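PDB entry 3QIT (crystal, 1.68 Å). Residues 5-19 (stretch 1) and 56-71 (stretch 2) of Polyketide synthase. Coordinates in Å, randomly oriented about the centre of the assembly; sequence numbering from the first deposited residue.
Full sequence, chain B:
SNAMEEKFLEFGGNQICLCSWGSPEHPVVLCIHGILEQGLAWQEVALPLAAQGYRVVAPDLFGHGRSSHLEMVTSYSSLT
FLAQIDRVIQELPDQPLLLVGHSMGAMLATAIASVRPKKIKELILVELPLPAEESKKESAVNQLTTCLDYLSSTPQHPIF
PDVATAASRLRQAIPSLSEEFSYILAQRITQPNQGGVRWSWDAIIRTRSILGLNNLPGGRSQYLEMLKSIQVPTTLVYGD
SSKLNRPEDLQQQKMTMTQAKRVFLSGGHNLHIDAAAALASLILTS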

# COMPACT_ATOMS: atom_id res chain seq x y z
N GLU B 5 5.21 -15.23 -26.21
CA GLU B 5 6.45 -15.46 -25.43
C GLU B 5 6.26 -14.90 -24.03
O GLU B 5 5.52 -13.92 -23.83
N GLU B 6 6.98 -15.45 -23.05
CA GLU B 6 6.97 -14.88 -21.72
C GLU B 6 8.40 -14.49 -21.36
O GLU B 6 9.32 -15.27 -21.61
N LYS B 7 8.61 -13.29 -20.81
CA LYS B 7 9.93 -12.92 -20.28
C LYS B 7 9.71 -12.37 -18.89
O LYS B 7 8.76 -11.61 -18.67
N PHE B 8 10.59 -12.71 -17.95
CA PHE B 8 10.40 -12.26 -16.57
C PHE B 8 11.34 -11.12 -16.21
O PHE B 8 12.49 -11.10 -16.66
N LEU B 9 10.82 -10.18 -15.42
CA LEU B 9 11.57 -9.00 -14.98
C LEU B 9 11.49 -8.97 -13.45
O LEU B 9 10.42 -9.14 -12.90
N GLU B 10 12.62 -8.81 -12.77
CA GLU B 10 12.60 -8.76 -11.30
C GLU B 10 12.26 -7.34 -10.88
O GLU B 10 12.74 -6.38 -11.49
N PHE B 11 11.42 -7.20 -9.85
CA PHE B 11 11.05 -5.89 -9.33
C PHE B 11 10.61 -6.08 -7.90
O PHE B 11 9.70 -6.85 -7.63
N GLY B 12 11.26 -5.34 -7.00
CA GLY B 12 10.86 -5.30 -5.58
C GLY B 12 10.90 -6.66 -4.89
O GLY B 12 10.14 -6.91 -3.97
N GLY B 13 11.77 -7.55 -5.36
CA GLY B 13 11.86 -8.88 -4.78
C GLY B 13 10.86 -9.85 -5.37
O GLY B 13 10.71 -10.97 -4.88
N ASN B 14 10.18 -9.43 -6.43
CA ASN B 14 9.12 -10.24 -7.03
C ASN B 14 9.40 -10.40 -8.51
O ASN B 14 10.36 -9.84 -9.02
N GLN B 15 8.58 -11.18 -9.20
CA GLN B 15 8.82 -11.41 -10.64
C GLN B 15 7.63 -10.92 -11.43
O GLN B 15 6.48 -11.28 -11.13
N ILE B 16 7.89 -10.12 -12.45
CA ILE B 16 6.83 -9.67 -13.36
C ILE B 16 6.91 -10.53 -14.62
O ILE B 16 7.93 -10.53 -15.27
N CYS B 17 5.81 -11.17 -15.00
CA CYS B 17 5.77 -11.89 -16.28
C CYS B 17 5.33 -10.92 -17.38
O CYS B 17 4.26 -10.31 -17.27
N LEU B 18 6.14 -10.79 -18.44
CA LEU B 18 5.73 -10.00 -19.60
C LEU B 18 5.31 -10.93 -20.73
O LEU B 18 6.13 -11.69 -21.22
N CYS B 19 4.03 -10.90 -21.11
CA CYS B 19 3.60 -11.69 -22.26
C CYS B 19 3.83 -10.83 -23.48
O CYS B 19 3.54 -9.63 -23.45
N VAL B 56 3.69 -6.37 -29.25
CA VAL B 56 2.63 -6.18 -28.25
C VAL B 56 3.14 -6.79 -26.93
O VAL B 56 3.58 -7.92 -26.89
N VAL B 57 3.07 -6.00 -25.87
CA VAL B 57 3.57 -6.42 -24.57
C VAL B 57 2.42 -6.26 -23.56
O VAL B 57 1.84 -5.18 -23.45
N ALA B 58 2.11 -7.33 -22.83
CA ALA B 58 1.03 -7.32 -21.87
C ALA B 58 1.55 -7.95 -20.57
O ALA B 58 1.61 -9.16 -20.46
N PRO B 59 1.91 -7.13 -19.58
CA PRO B 59 2.39 -7.66 -18.28
C PRO B 59 1.24 -8.29 -17.53
O PRO B 59 0.09 -7.82 -17.63
N ASP B 60 1.54 -9.36 -16.79
CA ASP B 60 0.60 -9.84 -15.78
C ASP B 60 0.77 -8.91 -14.56
O ASP B 60 1.88 -8.73 -14.03
N LEU B 61 -0.31 -8.33 -14.07
CA LEU B 61 -0.22 -7.55 -12.84
C LEU B 61 0.15 -8.48 -11.68
O LEU B 61 -0.13 -9.69 -11.77
N PHE B 62 0.81 -7.97 -10.64
CA PHE B 62 1.17 -8.85 -9.50
C PHE B 62 -0.06 -9.57 -8.98
O PHE B 62 -1.17 -9.01 -8.98
N GLY B 63 0.12 -10.83 -8.60
CA GLY B 63 -0.99 -11.68 -8.17
C GLY B 63 -1.84 -12.27 -9.28
O GLY B 63 -2.76 -13.04 -9.00
N HIS B 64 -1.56 -11.93 -10.54
CA HIS B 64 -2.36 -12.38 -11.69
C HIS B 64 -1.46 -13.19 -12.61
O HIS B 64 -0.24 -13.02 -12.61
N GLY B 65 -2.06 -14.08 -13.39
CA GLY B 65 -1.33 -14.78 -14.46
C GLY B 65 -0.13 -15.53 -13.91
O GLY B 65 -0.26 -16.27 -12.94
N ARG B 66 1.04 -15.28 -14.48
CA ARG B 66 2.29 -15.87 -13.99
C ARG B 66 3.21 -14.93 -13.20
O ARG B 66 4.33 -15.31 -12.84
N SER B 67 2.74 -13.71 -12.89
CA SER B 67 3.52 -12.83 -12.03
C SER B 67 3.46 -13.30 -10.57
O SER B 67 2.53 -14.00 -10.17
N SER B 68 4.47 -12.91 -9.79
CA SER B 68 4.52 -13.27 -8.35
C SER B 68 3.28 -12.87 -7.60
O SER B 68 2.65 -11.85 -7.89
N HIS B 69 2.96 -13.67 -6.58
CA HIS B 69 1.99 -13.23 -5.57
C HIS B 69 2.75 -12.41 -4.54
O HIS B 69 3.92 -12.74 -4.20
N LEU B 70 2.09 -11.38 -4.01
CA LEU B 70 2.70 -10.54 -2.99
C LEU B 70 2.44 -11.15 -1.63
O LEU B 70 1.28 -11.27 -1.20
N GLU B 71 3.52 -11.55 -0.94
CA GLU B 71 3.40 -12.33 0.29
C GLU B 71 2.80 -11.52 1.42
O GLU B 71 2.21 -12.07 2.35

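This contact is an antiparallel strand pairing that outlives its own ladder, with two serine hydroxyls and the backbone N of Ser 68 continuing the polar pairing where the second stretch leaves the sheet. Within these stretches, Cys 19 and Ala 58 exchange backbone hydrogen bonds, Leu 18 faces Pro 59, and Asp 60 N donates to Cys 17 O (2.9 Å). Farther along, Ser 67 (chi1 m) accepts from Cys 17 N through OG at 2.9 Å and donates the same hydroxyl to Asp 60 O at 2.7 Å, linking two points of the second stretch while holding Cys 17. Ser 68, also m and pointing toward the hairpin, receives Gln 15 N on OG at 2.7 Å, while its backbone N returns a bond to Gln 15 O (2.9 Å). Cys 17 (t) points toward the second stretch, its CB 3.3 Å from Asp 60 OD2.

Apolar packing accompanies this pairing. Phe 62 (m) brings its ring end close, CZ lying 3.6 Å from Ile 16 CG1 and, edge-on, 3.8 Å from CD2 of Phe 11 (t), which points toward it. Leu 18 (m, t) sets CD2 3.8 Å from Pro 59 CB on their shared face. Asn 14 (m) points in, with CB 3.5 Å from Phe 62 CE1; a water links its OD1 to Glu 71 N.

At the exposed margin, Glu 6 (m, t) and Arg 66 (chi1 and chi2 m), each pointing toward the other stretch, meet without a salt bridge: Glu 6 OE2 and Arg 66 NH1 stay 4.2 Å apart, and a water bridges OE1 to NH1.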

# COMPACT_ATOMS: atom_id res chain seq x y z
CB GLU B 5 7.62 -14.71 -26.03
CG GLU B 5 7.95 -15.00 -27.47
CD GLU B 5 9.21 -14.24 -27.89
OE1 GLU B 5 10.07 -14.85 -28.55
OE2 GLU B 5 9.34 -13.05 -27.53
CB GLU B 6 6.50 -15.91 -20.69
CG GLU B 6 5.00 -16.22 -20.78
CD GLU B 6 4.60 -17.33 -19.82
OE1 GLU B 6 5.46 -18.18 -19.48
OE2 GLU B 6 3.41 -17.37 -19.44
CB LYS B 7 10.61 -11.84 -21.12
CG LYS B 7 10.77 -12.15 -22.61
CD LYS B 7 11.73 -13.32 -22.87
CE LYS B 7 11.56 -13.81 -24.29
NZ LYS B 7 12.78 -14.49 -24.75
CB PHE B 8 10.54 -13.42 -15.59
CG PHE B 8 9.34 -14.32 -15.59
CD1 PHE B 8 9.17 -15.27 -16.61
CD2 PHE B 8 8.34 -14.17 -14.65
CE1 PHE B 8 8.03 -16.06 -16.65
CE2 PHE B 8 7.20 -14.99 -14.67
CZ PHE B 8 7.05 -15.95 -15.68
CB LEU B 9 10.97 -7.73 -15.59
CG LEU B 9 11.52 -6.35 -15.25
CD1 LEU B 9 12.98 -6.27 -15.71
CD2 LEU B 9 10.70 -5.26 -15.91
CB GLU B 10 13.97 -9.18 -10.72
CG GLU B 10 14.05 -9.28 -9.16
CD GLU B 10 14.22 -7.94 -8.43
OE1 GLU B 10 14.63 -6.93 -9.04
OE2 GLU B 10 13.96 -7.89 -7.20
CB PHE B 11 9.89 -5.28 -10.14
CG PHE B 11 9.42 -3.94 -9.62
CD1 PHE B 11 10.31 -2.88 -9.56
CD2 PHE B 11 8.11 -3.75 -9.20
CE1 PHE B 11 9.90 -1.62 -9.06
CE2 PHE B 11 7.68 -2.48 -8.70
CZ PHE B 11 8.58 -1.43 -8.64
CB ASN B 14 7.79 -9.54 -6.83
CG ASN B 14 7.36 -9.52 -5.39
OD1 ASN B 14 6.99 -10.54 -4.85
ND2 ASN B 14 7.40 -8.34 -4.77
CB GLN B 15 9.05 -12.90 -10.88
CG GLN B 15 10.31 -13.43 -10.19
CD GLN B 15 11.58 -12.94 -10.86
OE1 GLN B 15 11.60 -12.76 -12.07
NE2 GLN B 15 12.64 -12.72 -10.07
CB ILE B 16 7.05 -8.20 -13.76
CG1 ILE B 16 7.00 -7.29 -12.53
CG2 ILE B 16 5.97 -7.76 -14.80
CD1 ILE B 16 7.50 -5.86 -12.82
CB CYS B 17 4.76 -13.04 -16.23
SG CYS B 17 4.79 -13.98 -17.82
CB LEU B 18 6.92 -9.15 -20.09
CG LEU B 18 7.48 -8.09 -19.14
CD1 LEU B 18 8.61 -7.31 -19.86
CD2 LEU B 18 6.41 -7.15 -18.68
CB CYS B 19 2.11 -12.00 -22.19
SG CYS B 19 1.62 -12.94 -20.72
CB VAL B 56 1.31 -6.88 -28.67
CG1 VAL B 56 0.22 -6.60 -27.68
CG2 VAL B 56 0.90 -6.43 -30.12
CB VAL B 57 4.77 -5.55 -24.12
CG1 VAL B 57 5.18 -5.89 -22.69
CG2 VAL B 57 5.96 -5.72 -25.06
CB ALA B 58 -0.20 -8.11 -22.41
CB PRO B 59 2.85 -6.41 -17.53
CG PRO B 59 2.13 -5.29 -18.18
CD PRO B 59 1.95 -5.65 -19.61
CB ASP B 60 0.96 -11.27 -15.33
CG ASP B 60 0.66 -12.35 -16.38
OD1 ASP B 60 -0.35 -12.28 -17.11
OD2 ASP B 60 1.45 -13.31 -16.45
CB LEU B 61 -1.55 -6.82 -12.58
CG LEU B 61 -1.93 -5.77 -13.62
CD1 LEU B 61 -3.32 -5.22 -13.30
CD2 LEU B 61 -0.86 -4.64 -13.69
CB PHE B 62 1.83 -8.08 -8.36
CG PHE B 62 3.28 -7.69 -8.63
CD1 PHE B 62 4.22 -8.65 -9.02
CD2 PHE B 62 3.69 -6.38 -8.45
CE1 PHE B 62 5.59 -8.26 -9.28
CE2 PHE B 62 5.02 -6.00 -8.67
CZ PHE B 62 5.97 -6.93 -9.09
CB HIS B 64 -2.85 -11.18 -12.51
CG HIS B 64 -3.86 -10.32 -11.80
ND1 HIS B 64 -3.54 -9.48 -10.75
CD2 HIS B 64 -5.18 -10.16 -12.03
CE1 HIS B 64 -4.63 -8.84 -10.36
NE2 HIS B 64 -5.65 -9.24 -11.11
CB ARG B 66 3.06 -16.50 -15.18
CG ARG B 66 2.34 -17.66 -15.86
CD ARG B 66 2.44 -18.94 -15.02
NE ARG B 66 1.58 -20.02 -15.50
CZ ARG B 66 1.90 -20.90 -16.44
NH1 ARG B 66 3.08 -20.83 -17.07
NH2 ARG B 66 1.06 -21.87 -16.75
CB SER B 67 3.07 -11.37 -12.12
OG SER B 67 3.51 -10.79 -13.33
CB SER B 68 5.69 -12.56 -7.66
OG SER B 68 6.88 -12.98 -8.22
CB HIS B 69 1.34 -14.43 -4.88
CG HIS B 69 0.51 -15.28 -5.80
ND1 HIS B 69 -0.31 -16.29 -5.35
CD2 HIS B 69 0.38 -15.26 -7.15
CE1 HIS B 69 -0.92 -16.85 -6.38
NE2 HIS B 69 -0.50 -16.26 -7.48
CB LEU B 70 2.20 -9.09 -3.10
CG LEU B 70 2.36 -8.49 -4.52
CD1 LEU B 70 1.87 -7.04 -4.56
CD2 LEU B 70 3.83 -8.56 -4.96
CB GLU B 71 4.75 -12.84 0.77
CG GLU B 71 5.35 -13.97 -0.05
CD GLU B 71 6.58 -14.53 0.64
OE1 GLU B 71 7.69 -14.09 0.31
OE2 GLU B 71 6.42 -15.37 1.55
O HOH W 1 5.33 -19.16 -17.03
O HOH W 2 6.18 -11.00 -2.14